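Local coordinates for protein transcriptional regulator (NtrC family) (PDB 3DZD) that activates sigma54-dependent transcription, probably by coupling ATP hydrolysis in its AAA+ domain to remodelling of the polymerase, under control of a response-regulator receiver domain, at residues P146-S151 against F294-P299; E196-G201 against K215-L220. One frame throughout, in Å; residues are numbered along the deposited sequence.

Contact 1: residues P146-S151 against F294-P299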
# COMPACT_ATOMS: atom_id res chain seq x y z
N PRO A 146 0.10 -17.56 -16.51
CA PRO A 146 -0.10 -18.35 -15.30
C PRO A 146 0.88 -19.53 -15.19
O PRO A 146 1.19 -19.97 -14.08
CB PRO A 146 -1.54 -18.87 -15.46
CG PRO A 146 -2.16 -18.01 -16.50
CD PRO A 146 -1.05 -17.63 -17.42
N LYS A 147 1.35 -20.03 -16.33
CA LYS A 147 2.32 -21.11 -16.36
C LYS A 147 3.72 -20.63 -15.96
O LYS A 147 4.48 -21.35 -15.31
CB LYS A 147 2.37 -21.72 -17.75
CG LYS A 147 1.05 -22.30 -18.22
CD LYS A 147 1.18 -22.88 -19.62
CE LYS A 147 -0.05 -23.69 -20.00
NZ LYS A 147 0.19 -24.55 -21.20
N ILE A 148 4.06 -19.42 -16.39
CA ILE A 148 5.35 -18.80 -16.11
C ILE A 148 5.45 -18.36 -14.65
O ILE A 148 6.51 -18.42 -14.05
CB ILE A 148 5.52 -17.54 -16.98
CG1 ILE A 148 5.70 -17.90 -18.44
CG2 ILE A 148 6.69 -16.71 -16.54
CD1 ILE A 148 6.01 -16.70 -19.29
N ALA A 149 4.32 -17.93 -14.10
CA ALA A 149 4.31 -17.12 -12.89
C ALA A 149 4.72 -17.81 -11.60
O ALA A 149 5.26 -17.17 -10.70
CB ALA A 149 2.95 -16.48 -12.70
N LYS A 150 4.47 -19.11 -11.49
CA LYS A 150 4.72 -19.78 -10.22
C LYS A 150 6.17 -20.20 -10.07
O LYS A 150 6.57 -20.77 -9.06
CB LYS A 150 3.75 -20.94 -10.00
CG LYS A 150 2.34 -20.48 -9.63
CD LYS A 150 1.56 -21.56 -8.88
CE LYS A 150 0.26 -21.01 -8.31
NZ LYS A 150 0.48 -19.93 -7.31
N SER A 151 6.98 -19.88 -11.08
CA SER A 151 8.41 -20.10 -11.00
C SER A 151 9.08 -18.91 -10.34
O SER A 151 8.46 -17.88 -10.12
CB SER A 151 8.98 -20.32 -12.39
OG SER A 151 10.36 -20.62 -12.32
N PHE A 294 12.80 -17.21 -18.95
CA PHE A 294 11.54 -17.17 -19.69
C PHE A 294 11.42 -15.86 -20.45
O PHE A 294 11.90 -14.83 -20.00
CB PHE A 294 10.34 -17.28 -18.75
CG PHE A 294 10.23 -18.59 -18.06
CD1 PHE A 294 10.12 -19.76 -18.78
CD2 PHE A 294 10.20 -18.65 -16.67
CE1 PHE A 294 10.01 -20.98 -18.14
CE2 PHE A 294 10.09 -19.85 -16.02
CZ PHE A 294 10.00 -21.03 -16.75
N GLN A 295 10.73 -15.90 -21.58
CA GLN A 295 10.51 -14.68 -22.33
C GLN A 295 9.06 -14.57 -22.77
O GLN A 295 8.37 -15.57 -22.89
CB GLN A 295 11.41 -14.61 -23.56
CG GLN A 295 12.89 -14.61 -23.25
CD GLN A 295 13.71 -14.18 -24.44
OE1 GLN A 295 14.59 -14.91 -24.89
NE2 GLN A 295 13.41 -13.00 -24.97
N ILE A 296 8.63 -13.33 -23.00
CA ILE A 296 7.32 -13.07 -23.55
C ILE A 296 7.50 -11.92 -24.51
O ILE A 296 8.18 -10.94 -24.19
CB ILE A 296 6.31 -12.64 -22.48
CG1 ILE A 296 6.13 -13.74 -21.43
CG2 ILE A 296 4.97 -12.25 -23.11
CD1 ILE A 296 5.39 -13.28 -20.19
N TYR A 297 6.89 -12.04 -25.68
CA TYR A 297 6.89 -10.98 -26.67
C TYR A 297 5.50 -10.38 -26.79
O TYR A 297 4.55 -11.09 -27.10
CB TYR A 297 7.34 -11.52 -28.03
CG TYR A 297 7.23 -10.50 -29.13
CD1 TYR A 297 8.16 -9.48 -29.24
CD2 TYR A 297 6.21 -10.56 -30.06
CE1 TYR A 297 8.06 -8.54 -30.23
CE2 TYR A 297 6.11 -9.63 -31.06
CZ TYR A 297 7.03 -8.62 -31.15
OH TYR A 297 6.94 -7.67 -32.14
N LEU A 298 5.37 -9.08 -26.54
CA LEU A 298 4.11 -8.37 -26.77
C LEU A 298 4.14 -7.70 -28.13
O LEU A 298 4.97 -6.83 -28.37
CB LEU A 298 3.87 -7.29 -25.71
CG LEU A 298 3.89 -7.73 -24.25
CD1 LEU A 298 3.44 -6.59 -23.33
CD2 LEU A 298 3.03 -8.97 -24.06
N PRO A 299 3.21 -8.07 -29.01
CA PRO A 299 3.14 -7.47 -30.36
C PRO A 299 2.70 -6.00 -30.33
O PRO A 299 1.97 -5.61 -29.42
CB PRO A 299 2.05 -8.29 -31.06
CG PRO A 299 1.55 -9.29 -30.07
CD PRO A 299 2.08 -8.96 -28.72
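Ile148, in the last turn of helix 136-149, serves with its two branches the side chains of strand 294-297 that are directed at the helix, Phe294 and Ile296. CG1 stands beside the backbone N and CG2 is anti to it (chi1 -70°), and the extended second torsion (chi2 -174°) carries CD1 out toward the strand. Ile148 CD1 meets Ile296 CD1 at 3.6 Å, and the two isoleucines cross obliquely, methyl against methyl. The other branch reaches Phe294, with Ile148 CG2 4.0 Å from Phe294 CD2. These two side chains run past each other in opposite directions, and the methyl approaches the ring obliquely. Further along the ring, Ser151 comes to the edge: its OG lies near the ring plane, 3.8 Å from Phe294 CE2. That hydroxyl is anti to its own backbone N (chi1 -176°); its hydrogen bond is with the N of Ala153, and toward the phenyl it makes a van der Waals contact. No hydrogen bond joins the two segments. Where the helix ends, Ile148 O accepts a weak bond from Ser151 N (3.3 Å), while Arg265 donates to the carbonyls of both Ile148 and Ala149. Val155, on the adjoining strand 155-158, touches Ile148, Phe294 and Ile296 alike and completes the apolar cluster. The side chain of Ile296 lies about 11 Å from the bound ADP. The cluster thus packs a helix end over an outermost strand of a parallel sheet with strand order 2-3-4-1-5. That order, with helix 136-149 leading into strand 155-158, which precedes the P-loop and lies next to the outermost strand, marks the core of an AAA+ ATPase.

Contact 2: residues E196-G201 against K215-L220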
# COMPACT_ATOMS: atom_id res chain seq x y z
N GLU A 196 21.81 3.33 -9.82
CA GLU A 196 22.54 2.53 -8.84
C GLU A 196 22.11 2.84 -7.40
O GLU A 196 22.24 2.00 -6.51
CB GLU A 196 24.05 2.75 -8.98
CG GLU A 196 24.89 2.03 -7.94
CD GLU A 196 26.37 2.09 -8.23
OE1 GLU A 196 26.75 2.68 -9.26
OE2 GLU A 196 27.16 1.54 -7.43
N SER A 197 21.59 4.04 -7.19
CA SER A 197 21.13 4.45 -5.87
C SER A 197 19.70 3.99 -5.61
O SER A 197 19.35 3.60 -4.49
CB SER A 197 21.20 5.97 -5.74
OG SER A 197 20.35 6.43 -4.71
N GLU A 198 18.87 4.05 -6.64
CA GLU A 198 17.49 3.60 -6.55
C GLU A 198 17.43 2.12 -6.20
O GLU A 198 16.55 1.68 -5.46
CB GLU A 198 16.77 3.84 -7.87
CG GLU A 198 16.39 5.28 -8.09
CD GLU A 198 15.29 5.72 -7.17
OE1 GLU A 198 14.14 5.24 -7.35
OE2 GLU A 198 15.56 6.54 -6.26
N LEU A 199 18.38 1.36 -6.74
CA LEU A 199 18.40 -0.08 -6.56
C LEU A 199 18.99 -0.47 -5.21
O LEU A 199 18.41 -1.28 -4.48
CB LEU A 199 19.24 -0.74 -7.67
CG LEU A 199 18.56 -1.14 -8.98
CD1 LEU A 199 19.55 -1.85 -9.89
CD2 LEU A 199 17.36 -2.03 -8.70
N PHE A 200 20.15 0.10 -4.89
CA PHE A 200 20.93 -0.34 -3.74
C PHE A 200 20.67 0.47 -2.47
O PHE A 200 21.05 0.06 -1.38
CB PHE A 200 22.42 -0.31 -4.08
CG PHE A 200 22.81 -1.32 -5.12
CD1 PHE A 200 23.12 -2.62 -4.77
CD2 PHE A 200 22.84 -0.97 -6.46
CE1 PHE A 200 23.47 -3.55 -5.72
CE2 PHE A 200 23.18 -1.89 -7.43
CZ PHE A 200 23.50 -3.19 -7.06
N GLY A 201 20.01 1.61 -2.61
CA GLY A 201 19.78 2.46 -1.47
C GLY A 201 21.09 3.02 -0.96
O GLY A 201 22.18 2.60 -1.37
N LYS A 215 16.25 2.89 1.85
CA LYS A 215 16.25 1.51 1.36
C LYS A 215 16.19 1.47 -0.17
O LYS A 215 15.43 2.21 -0.80
CB LYS A 215 15.06 0.74 1.93
CG LYS A 215 14.72 1.09 3.37
CD LYS A 215 13.51 0.31 3.86
CE LYS A 215 13.89 -1.06 4.41
NZ LYS A 215 12.91 -1.57 5.41
N GLY A 216 16.98 0.59 -0.77
CA GLY A 216 16.94 0.41 -2.21
C GLY A 216 15.75 -0.43 -2.64
O GLY A 216 15.15 -1.13 -1.82
N LYS A 217 15.42 -0.36 -3.92
CA LYS A 217 14.33 -1.15 -4.48
C LYS A 217 14.60 -2.65 -4.33
O LYS A 217 13.68 -3.44 -4.12
CB LYS A 217 14.14 -0.81 -5.97
CG LYS A 217 14.00 0.66 -6.27
CD LYS A 217 12.56 1.13 -6.12
CE LYS A 217 12.28 2.33 -7.03
NZ LYS A 217 10.85 2.74 -6.98
N LEU A 218 15.86 -3.04 -4.45
CA LEU A 218 16.21 -4.45 -4.25
C LEU A 218 15.60 -4.94 -2.94
O LEU A 218 14.91 -5.96 -2.91
CB LEU A 218 17.73 -4.65 -4.24
CG LEU A 218 18.42 -4.67 -5.60
CD1 LEU A 218 19.90 -4.37 -5.47
CD2 LEU A 218 18.20 -6.01 -6.26
N GLU A 219 15.82 -4.17 -1.89
CA GLU A 219 15.35 -4.49 -0.55
C GLU A 219 13.83 -4.38 -0.41
O GLU A 219 13.20 -5.15 0.32
CB GLU A 219 16.03 -3.56 0.44
CG GLU A 219 15.71 -3.81 1.88
CD GLU A 219 16.57 -2.95 2.79
OE1 GLU A 219 17.43 -2.22 2.26
OE2 GLU A 219 16.37 -3.00 4.02
N LEU A 220 13.24 -3.40 -1.09
CA LEU A 220 11.79 -3.18 -1.01
C LEU A 220 11.02 -4.30 -1.69
O LEU A 220 9.82 -4.47 -1.47
CB LEU A 220 11.42 -1.84 -1.65
CG LEU A 220 11.81 -0.58 -0.86
CD1 LEU A 220 11.93 0.62 -1.78
CD2 LEU A 220 10.81 -0.32 0.24
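Lys217 sets CG beside its backbone N and then bends at chi2 (-86°), while Glu198 bends at its own chi2 (-70°), so the two chains lie side by side and point the same way. Glu198 OE1 comes to 3.5 Å from Lys217 CE; the ammonium stands slightly beyond salt-bridge range and makes a weak bond to Asp184 O, while Glu198 OE2 has a long, weak ion pair with Lys214. Leu218 likewise lies alongside Phe200, its CD1 set over one face of the ring in a CH-pi contact, 3.9 Å from the Phe200 centroid. The backbones join where the C-terminal end of helix 195-200 meets the N-terminal end of helix 217-220. Lys217 N donates to Glu198 O at 2.8 Å, and Leu218 N to Leu199 O at 3.1 Å, in the carbonyl plane and on a lone pair. Carbonyls closing the first helix therefore take up the first two N-H groups of the second. Gly216, the N-cap residue, lets the ends meet: its CA is 3.2 Å from Leu199 O, where a CB would clash. Gly201, with positive phi, ends the first helix. An alanine in place of Lys217 would lack the arm alongside Glu198 and its weak bond to Asp184 O, and would probably hold that carboxylate less firmly, leaving it to Lys214. Between the segments lies the GAFTGA sequence, the sigma54-contacting loop of this family, so the junction closes its base. Helix 236-248 covers Leu199, Phe200 and Leu218, with Lys241 in a cation-pi contact with Phe200; strand 182-186 backs Glu198, Leu199 and Lys217, and strand 225-229 receives Lys217 and Leu218.

How the contacts relate
Both contacts belong to the Sigma-54 interaction domain and border the same parallel sheet, yet they share no element and their nearest atoms are about 15 Å apart. Contact 1 is partly buried and lies beside the outermost strand 294-297; contact 2 is a buried junction whose side chains reach strand 182-186, the outermost strand at the other end. Their chemistry differs accordingly. Helix packs on strand mainly through apolar side chains in contact 1, with a serine hydroxyl at a ring edge, whereas contact 2 joins two helix ends through backbone hydrogen bonds. The second subunit touches contact 2 but neither segment of contact 1, where the side chain of Ile296 is about 11 Å from ADP.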